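Long-range contacts in mandelate racemase / muconate lactonizing enzyme, C-terminal domain protein (PDB 4JHM), which is of unestablished function but belongs to the mandelate racemase/muconate lactonizing enzyme family, which joins an N-terminal domain to a TIM-barrel-like C-terminal domain: residues A[62-68]-A[370-374]; A[192-198]-A[217-223]; A[210-214]-A[236-242]. All coordinates share one frame; numbering follows the deposited sequence.

Contact 1 (A[62-68]-A[370-374])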
# COMPACT_ATOMS: atom_id res chain seq x y z
N PHE A 62 -19.06 45.92 -3.38
CA PHE A 62 -17.84 45.62 -4.10
C PHE A 62 -16.70 45.47 -3.10
O PHE A 62 -16.78 45.96 -1.97
CB PHE A 62 -17.51 46.70 -5.12
CG PHE A 62 -18.54 46.83 -6.21
CD1 PHE A 62 -18.73 45.79 -7.11
CD2 PHE A 62 -19.31 47.98 -6.33
CE1 PHE A 62 -19.68 45.90 -8.11
CE2 PHE A 62 -20.26 48.09 -7.33
CZ PHE A 62 -20.44 47.05 -8.22
N ASP A 63 -15.63 44.80 -3.51
CA ASP A 63 -14.63 44.30 -2.59
C ASP A 63 -13.41 45.21 -2.45
O ASP A 63 -12.77 45.55 -3.44
CB ASP A 63 -14.18 42.91 -3.05
CG ASP A 63 -13.27 42.23 -2.07
OD1 ASP A 63 -13.58 42.24 -0.86
OD2 ASP A 63 -12.25 41.66 -2.51
N ARG A 64 -13.09 45.59 -1.22
CA ARG A 64 -11.82 46.26 -0.92
C ARG A 64 -10.83 45.32 -0.20
O ARG A 64 -9.73 45.72 0.15
CB ARG A 64 -12.05 47.50 -0.06
CG ARG A 64 -13.01 48.52 -0.64
CD ARG A 64 -13.20 49.68 0.33
NE ARG A 64 -14.39 50.46 0.04
CZ ARG A 64 -14.40 51.70 -0.44
NH1 ARG A 64 -15.55 52.32 -0.67
NH2 ARG A 64 -13.26 52.34 -0.70
N CYS A 65 -11.24 44.07 0.02
CA CYS A 65 -10.41 43.07 0.69
C CYS A 65 -9.07 42.87 0.00
O CYS A 65 -8.01 42.92 0.64
CB CYS A 65 -11.14 41.72 0.75
SG CYS A 65 -10.20 40.41 1.58
N ILE A 66 -9.11 42.61 -1.30
CA ILE A 66 -7.91 42.42 -2.08
C ILE A 66 -7.08 43.70 -2.14
O ILE A 66 -5.94 43.73 -1.67
CB ILE A 66 -8.24 41.94 -3.51
CG1 ILE A 66 -8.76 40.50 -3.48
CG2 ILE A 66 -7.03 42.06 -4.42
CD1 ILE A 66 -7.75 39.48 -3.01
N ILE A 67 -7.65 44.78 -2.69
CA ILE A 67 -6.89 46.02 -2.83
C ILE A 67 -6.22 46.46 -1.53
O ILE A 67 -5.15 47.07 -1.55
CB ILE A 67 -7.78 47.18 -3.34
CG1 ILE A 67 -6.89 48.32 -3.88
CG2 ILE A 67 -8.68 47.69 -2.22
CD1 ILE A 67 -7.63 49.33 -4.72
N GLU A 68 -6.84 46.13 -0.40
CA GLU A 68 -6.34 46.54 0.90
C GLU A 68 -5.25 45.59 1.39
O GLU A 68 -4.41 45.96 2.20
CB GLU A 68 -7.49 46.60 1.91
CG GLU A 68 -7.29 47.64 3.00
CD GLU A 68 -6.95 49.03 2.47
OE1 GLU A 68 -7.66 49.52 1.56
OE2 GLU A 68 -5.99 49.64 2.96
N PHE A 370 -13.66 52.62 -7.42
CA PHE A 370 -14.19 53.07 -6.14
C PHE A 370 -13.11 53.10 -5.05
O PHE A 370 -13.36 53.53 -3.93
CB PHE A 370 -15.36 52.17 -5.69
CG PHE A 370 -15.03 50.71 -5.68
CD1 PHE A 370 -14.43 50.13 -4.58
CD2 PHE A 370 -15.31 49.91 -6.78
CE1 PHE A 370 -14.11 48.78 -4.57
CE2 PHE A 370 -15.00 48.56 -6.78
CZ PHE A 370 -14.40 48.00 -5.67
N ALA A 371 -11.91 52.63 -5.40
CA ALA A 371 -10.76 52.68 -4.49
C ALA A 371 -9.45 52.62 -5.26
O ALA A 371 -9.32 51.86 -6.21
CB ALA A 371 -10.83 51.53 -3.49
N SER A 372 -8.48 53.43 -4.84
CA SER A 372 -7.17 53.43 -5.48
C SER A 372 -6.08 53.97 -4.56
O SER A 372 -6.34 54.80 -3.69
CB SER A 372 -7.20 54.24 -6.77
OG SER A 372 -7.38 55.62 -6.48
N TYR A 373 -4.86 53.48 -4.76
CA TYR A 373 -3.69 54.00 -4.06
C TYR A 373 -2.59 54.32 -5.05
O TYR A 373 -2.67 53.96 -6.23
CB TYR A 373 -3.18 52.98 -3.04
CG TYR A 373 -4.12 52.74 -1.88
CD1 TYR A 373 -4.45 53.76 -1.00
CD2 TYR A 373 -4.69 51.48 -1.68
CE1 TYR A 373 -5.31 53.54 0.06
CE2 TYR A 373 -5.55 51.26 -0.62
CZ TYR A 373 -5.86 52.29 0.24
OH TYR A 373 -6.72 52.07 1.29
N VAL A 374 -1.56 55.01 -4.57
CA VAL A 374 -0.36 55.26 -5.36
C VAL A 374 0.85 55.29 -4.44
O VAL A 374 0.77 55.77 -3.30
CB VAL A 374 -0.48 56.58 -6.16
CG1 VAL A 374 -0.26 57.79 -5.26
CG2 VAL A 374 0.50 56.59 -7.32
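Phe370 starts the contact with Phe62, and its side chain can be followed outward atom by atom. CB points at segment 62-68, and a chi1 of 53° places CG between the backbone N and the carbonyl carbon, which carries the ring in among residues 62-64. CD1 lies over one face of the Arg64 guanidinium. CE1 brings its edge to two groups: Asp63 O, in the ring plane 3.7 Å from Phe370 CE1, and the aliphatic Arg64 CG. At the tip, CZ reaches Phe62 CB at 3.4 Å, and CE2 lies against the same CB and Phe62 CG. The Phe62 ring itself is no stacking partner: the two planes differ by only 21°, but the centroids are 5.6 Å apart and the rings barely overlap.

Further along, Ile67 CD1 packs on Ala371 CB at 4.1 Å. The polar end is Tyr373, whose OH donates to Glu68 OE1 at 2.7 Å, on the syn lone pair and in the plane of the tyrosine ring. The carboxylate is turned about 80° to that ring, and Arg71 adds a cation-pi contact to Tyr373.

Strand 369-376 is, within this chain, an outer strand of the antiparallel sheet and pairs with strand 8-16 through Ala15 and Leu13. Helix 65-73 starts here against it, with Asp63, held by Ser56, capping its first turn through weak bonds from Cys65 N and Ile66 N, and Ile66 touching strand 50-58.

Contact 2 (A[192-198]-A[217-223])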
# COMPACT_ATOMS: atom_id res chain seq x y z
N ARG A 192 -19.41 19.88 -27.39
CA ARG A 192 -18.88 19.27 -26.17
C ARG A 192 -19.45 19.98 -24.94
O ARG A 192 -19.34 21.20 -24.83
CB ARG A 192 -17.35 19.36 -26.15
CG ARG A 192 -16.64 18.70 -27.32
CD ARG A 192 -16.93 17.21 -27.36
NE ARG A 192 -16.67 16.56 -26.08
CZ ARG A 192 -17.10 15.35 -25.74
NH1 ARG A 192 -17.83 14.63 -26.59
NH2 ARG A 192 -16.81 14.85 -24.55
N PHE A 193 -20.03 19.22 -24.02
CA PHE A 193 -20.67 19.81 -22.84
C PHE A 193 -19.95 19.46 -21.54
O PHE A 193 -19.50 18.32 -21.35
CB PHE A 193 -22.13 19.37 -22.74
CG PHE A 193 -23.05 20.05 -23.73
CD1 PHE A 193 -23.58 21.30 -23.45
CD2 PHE A 193 -23.38 19.44 -24.92
CE1 PHE A 193 -24.42 21.92 -24.34
CE2 PHE A 193 -24.23 20.06 -25.82
CZ PHE A 193 -24.75 21.30 -25.53
N MSE A 194 -19.86 20.44 -20.65
CA MSE A 194 -19.25 20.28 -19.34
C MSE A 194 -20.20 20.81 -18.30
O MSE A 194 -21.11 21.58 -18.61
CB MSE A 194 -17.94 21.05 -19.22
CG MSE A 194 -16.87 20.56 -20.19
SE MSE A 194 -16.83 21.68 -21.81
CE MSE A 194 -14.95 22.24 -21.74
N LEU A 195 -19.99 20.41 -17.05
CA LEU A 195 -20.86 20.80 -15.95
C LEU A 195 -20.04 21.20 -14.73
O LEU A 195 -19.14 20.46 -14.32
CB LEU A 195 -21.78 19.63 -15.60
CG LEU A 195 -22.88 19.90 -14.58
CD1 LEU A 195 -23.85 20.95 -15.11
CD2 LEU A 195 -23.61 18.61 -14.25
N ASP A 196 -20.35 22.36 -14.16
CA ASP A 196 -19.70 22.82 -12.92
C ASP A 196 -20.72 22.85 -11.77
O ASP A 196 -21.66 23.65 -11.79
CB ASP A 196 -19.08 24.21 -13.12
CG ASP A 196 -18.40 24.74 -11.87
OD1 ASP A 196 -18.53 24.10 -10.80
OD2 ASP A 196 -17.72 25.78 -11.94
N THR A 197 -20.53 21.99 -10.78
CA THR A 197 -21.45 21.91 -9.64
C THR A 197 -20.84 22.54 -8.38
O THR A 197 -21.28 22.27 -7.26
CB THR A 197 -21.88 20.46 -9.35
OG1 THR A 197 -20.73 19.66 -9.06
CG2 THR A 197 -22.62 19.86 -10.54
N ALA A 198 -19.81 23.36 -8.57
CA ALA A 198 -19.25 24.19 -7.51
C ALA A 198 -19.10 23.50 -6.16
O ALA A 198 -19.22 24.13 -5.11
CB ALA A 198 -20.10 25.45 -7.35
N ASN A 217 -21.16 10.68 -22.91
CA ASN A 217 -19.90 11.20 -23.44
C ASN A 217 -19.67 12.71 -23.24
O ASN A 217 -19.00 13.35 -24.05
CB ASN A 217 -19.77 10.83 -24.92
CG ASN A 217 -19.42 9.37 -25.13
OD1 ASN A 217 -18.64 8.79 -24.38
ND2 ASN A 217 -20.00 8.77 -26.17
N TRP A 218 -20.20 13.27 -22.16
CA TRP A 218 -19.91 14.66 -21.83
C TRP A 218 -18.44 14.81 -21.49
O TRP A 218 -17.76 13.83 -21.22
CB TRP A 218 -20.77 15.14 -20.66
CG TRP A 218 -22.16 15.44 -21.05
CD1 TRP A 218 -22.92 14.76 -21.95
CD2 TRP A 218 -22.99 16.49 -20.53
NE1 TRP A 218 -24.17 15.32 -22.04
CE2 TRP A 218 -24.24 16.38 -21.18
CE3 TRP A 218 -22.80 17.50 -19.60
CZ2 TRP A 218 -25.29 17.26 -20.92
CZ3 TRP A 218 -23.84 18.37 -19.34
CH2 TRP A 218 -25.07 18.24 -20.00
N GLU A 219 -17.97 16.05 -21.51
CA GLU A 219 -16.54 16.34 -21.54
C GLU A 219 -15.89 16.22 -20.17
O GLU A 219 -14.95 15.44 -20.00
CB GLU A 219 -16.32 17.73 -22.14
CG GLU A 219 -14.87 18.18 -22.23
CD GLU A 219 -14.06 17.36 -23.20
OE1 GLU A 219 -14.61 16.40 -23.78
OE2 GLU A 219 -12.86 17.68 -23.39
N TRP A 220 -16.37 16.99 -19.19
CA TRP A 220 -15.87 16.86 -17.83
C TRP A 220 -16.83 17.37 -16.76
O TRP A 220 -17.64 18.26 -17.01
CB TRP A 220 -14.49 17.53 -17.68
CG TRP A 220 -14.48 19.02 -17.52
CD1 TRP A 220 -15.16 19.76 -16.60
CD2 TRP A 220 -13.70 19.94 -18.28
NE1 TRP A 220 -14.88 21.09 -16.76
CE2 TRP A 220 -13.98 21.23 -17.78
CE3 TRP A 220 -12.81 19.81 -19.35
CZ2 TRP A 220 -13.39 22.38 -18.31
CZ3 TRP A 220 -12.22 20.95 -19.87
CH2 TRP A 220 -12.52 22.22 -19.35
N LEU A 221 -16.73 16.77 -15.57
CA LEU A 221 -17.46 17.22 -14.40
C LEU A 221 -16.51 18.01 -13.52
O LEU A 221 -15.54 17.47 -12.99
CB LEU A 221 -18.01 16.03 -13.62
CG LEU A 221 -18.61 16.36 -12.24
CD1 LEU A 221 -19.63 17.48 -12.36
CD2 LEU A 221 -19.24 15.14 -11.59
N GLU A 222 -16.79 19.30 -13.35
CA GLU A 222 -15.91 20.18 -12.60
C GLU A 222 -16.45 20.42 -11.19
O GLU A 222 -17.61 20.78 -11.02
CB GLU A 222 -15.73 21.51 -13.34
CG GLU A 222 -15.17 22.64 -12.49
CD GLU A 222 -14.91 23.91 -13.29
OE1 GLU A 222 -14.56 23.81 -14.49
OE2 GLU A 222 -15.05 25.00 -12.70
N ALA A 223 -15.60 20.22 -10.19
CA ALA A 223 -15.96 20.54 -8.81
C ALA A 223 -17.20 19.76 -8.37
O ALA A 223 -18.22 20.37 -8.03
CB ALA A 223 -16.19 22.03 -8.67
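Glu219 OE1 is gripped twice by Arg192: NH2 donates to Glu219 OE1 at 2.8 Å in a salt bridge, and NE adds a weak bond. Bends at chi2 and chi3 fold the arginine back to this oxygen, and the guanidinium stands at 79° to the carboxylate. The same NH2 makes a weak bond to Asn217 O.

Beyond this end the backbones pair in parallel register, their axes at 18°. Glu219 N donates to Phe193 O at 2.7 Å and Glu222 N to Leu195 O at 2.8 Å, while Leu195 N and Thr197 N return bonds to Trp220 O and Glu222 O.

Each tryptophan receives a side chain on a face. Phe193 CB is 3.7 Å from the centroid of the Trp218 six-membered ring. Met194, a selenomethionine, sets CE 3.6 Å from that of Trp220, a CH-pi contact, with SE farther out above the same face in a Met-aromatic contact.

At the far end Asp196 OD2 and Glu222 OE2, both acceptors, lie 2.9 Å apart; Lys165 forms a salt bridge with Glu222 OE1, and His167 a weak bond with Asp196 OD2. Strand 192-196, helix 203-215 and strand 220-222 form one beta-alpha-beta unit of the TIM-barrel-like domain, and these carboxylates sit at the C-terminal strand ends, where such barrels carry their active sites.

Contact 3 (A[210-214]-A[236-242])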
# COMPACT_ATOMS: atom_id res chain seq x y z
N ALA A 210 -21.91 11.58 -12.58
CA ALA A 210 -20.71 11.25 -13.34
C ALA A 210 -20.97 10.05 -14.24
O ALA A 210 -20.64 10.07 -15.43
CB ALA A 210 -19.55 10.98 -12.40
N LYS A 211 -21.56 9.00 -13.66
CA LYS A 211 -21.95 7.82 -14.42
C LYS A 211 -22.87 8.20 -15.57
O LYS A 211 -22.75 7.67 -16.67
CB LYS A 211 -22.65 6.80 -13.51
CG LYS A 211 -21.71 6.05 -12.58
CD LYS A 211 -22.34 4.74 -12.13
CE LYS A 211 -21.57 4.08 -10.99
NZ LYS A 211 -20.16 3.73 -11.34
N TRP A 212 -23.79 9.12 -15.32
CA TRP A 212 -24.68 9.59 -16.36
C TRP A 212 -23.93 10.39 -17.42
O TRP A 212 -24.12 10.19 -18.62
CB TRP A 212 -25.80 10.43 -15.77
CG TRP A 212 -26.79 10.90 -16.78
CD1 TRP A 212 -28.01 10.34 -17.07
CD2 TRP A 212 -26.65 12.02 -17.67
NE1 TRP A 212 -28.63 11.05 -18.06
CE2 TRP A 212 -27.82 12.09 -18.45
CE3 TRP A 212 -25.65 12.98 -17.87
CZ2 TRP A 212 -28.01 13.07 -19.41
CZ3 TRP A 212 -25.84 13.95 -18.82
CH2 TRP A 212 -27.01 13.98 -19.59
N MSE A 213 -23.07 11.31 -16.98
CA MSE A 213 -22.30 12.13 -17.91
C MSE A 213 -21.39 11.24 -18.70
O MSE A 213 -21.09 11.52 -19.86
CB MSE A 213 -21.50 13.20 -17.16
CG MSE A 213 -22.41 14.35 -16.74
SE MSE A 213 -21.48 15.61 -15.56
CE MSE A 213 -20.02 16.15 -16.76
N GLU A 214 -20.95 10.15 -18.06
CA GLU A 214 -20.06 9.17 -18.69
C GLU A 214 -20.75 8.40 -19.82
O GLU A 214 -20.14 8.11 -20.84
CB GLU A 214 -19.53 8.19 -17.64
CG GLU A 214 -18.51 7.17 -18.14
CD GLU A 214 -18.24 6.06 -17.14
OE1 GLU A 214 -19.20 5.60 -16.48
OE2 GLU A 214 -17.07 5.63 -17.00
N LEU A 236 -14.40 8.86 -7.65
CA LEU A 236 -14.95 9.31 -8.94
C LEU A 236 -14.00 9.00 -10.10
O LEU A 236 -14.41 8.47 -11.13
CB LEU A 236 -15.25 10.81 -8.91
CG LEU A 236 -16.51 11.20 -8.15
CD1 LEU A 236 -16.62 12.72 -8.07
CD2 LEU A 236 -17.73 10.60 -8.82
N VAL A 237 -12.73 9.36 -9.93
CA VAL A 237 -11.71 9.12 -10.95
C VAL A 237 -11.41 7.63 -11.12
O VAL A 237 -11.03 7.19 -12.20
CB VAL A 237 -10.40 9.87 -10.61
CG1 VAL A 237 -9.26 9.39 -11.50
CG2 VAL A 237 -10.59 11.37 -10.76
N ALA A 238 -11.59 6.86 -10.06
CA ALA A 238 -11.21 5.45 -10.10
C ALA A 238 -12.33 4.58 -10.66
O ALA A 238 -12.07 3.46 -11.10
CB ALA A 238 -10.80 4.97 -8.72
N ASN A 239 -13.56 5.08 -10.63
CA ASN A 239 -14.71 4.27 -11.02
C ASN A 239 -15.46 4.76 -12.27
O ASN A 239 -16.50 4.20 -12.61
CB ASN A 239 -15.68 4.12 -9.85
CG ASN A 239 -15.16 3.19 -8.78
OD1 ASN A 239 -15.45 2.00 -8.79
ND2 ASN A 239 -14.36 3.72 -7.87
N THR A 240 -14.93 5.79 -12.93
CA THR A 240 -15.46 6.24 -14.21
C THR A 240 -14.33 6.66 -15.13
O THR A 240 -13.18 6.78 -14.70
CB THR A 240 -16.41 7.45 -14.06
OG1 THR A 240 -15.64 8.67 -14.02
CG2 THR A 240 -17.27 7.34 -12.81
N ASP A 241 -14.66 6.90 -16.39
CA ASP A 241 -13.68 7.37 -17.37
C ASP A 241 -13.87 8.86 -17.66
O ASP A 241 -13.16 9.45 -18.46
CB ASP A 241 -13.79 6.54 -18.65
CG ASP A 241 -13.41 5.09 -18.44
OD1 ASP A 241 -12.70 4.80 -17.44
OD2 ASP A 241 -13.81 4.24 -19.26
N LEU A 242 -14.84 9.45 -16.98
CA LEU A 242 -15.15 10.86 -17.15
C LEU A 242 -14.06 11.72 -16.51
O LEU A 242 -13.63 11.46 -15.39
CB LEU A 242 -16.50 11.16 -16.48
CG LEU A 242 -17.03 12.58 -16.57
CD1 LEU A 242 -17.51 12.87 -17.98
CD2 LEU A 242 -18.15 12.78 -15.56
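Glu214 accepts the backbone N-H of Asp241 from above its carboxylate plane, 37° out of it, although the aspartate's own carboxylate is close by. Asp241 N lies 2.8 Å from Glu214 OE2 with an N-H...O angle of 151°, so the bond is sound. Glu214 OE2 and Asp241 OD2, by contrast, are like charges 4.2 Å apart; the amide bond probably offsets part of their repulsion. CG of Glu214 is anti to the backbone N (chi1 -176°) and the chain is extended beyond it, which is how a helix residue spans the gap and also lays OE2 beside CA and CB of Thr240.

Thr240 shapes the turn that presents this amide. Its OG1 donates to Leu236 O at 3.1 Å, back into the last part of helix 230-239, and accepts from Leu242 N at 3.2 Å, an ST turn. In the barrel, helices 203-215 and 230-239 are neighbours on the outside, and the turn leads from the second of them into strand 243-245.

Next to the polar pair the packing is apolar. Leu242 CD2 fits against helix 203-215, 3.9 Å from Ala210 CB and 3.7 Å from Met213 CB. Ala210 CB also meets Leu236 CD2, at 4.0 Å, so the small residue lies between two leucine methyls. Leu242 and Met213 both continue onto Leu221 of strand 220-222. Another subunit approaches here: Val237 O accepts a hydrogen bond from its Arg235, while Asp241 makes long, weak ion pairs with Arg235 and Lys211 of that same neighbour.

Contacts 2 and 3 are neighbours, their centres 11 Å apart, and both belong to the barrel-like C-terminal domain. Their segments alternate along the chain (192-198, 210-214, 217-223, 236-242), so strand 192-196, helix 203-215 and strand 220-222 connect them directly. They also touch: Trp218 N lies 3.0 Å from Met213 O, a probable hydrogen bond. Contact 1 stands apart on the other side of the chain's centre, its centre 34 Å from contact 2 and 42 Å from contact 3. It brings residues 62-68 to residues 370-374, so the chain's last strand, after the barrel, returns to the antiparallel sheet of the N-terminal part and completes that domain.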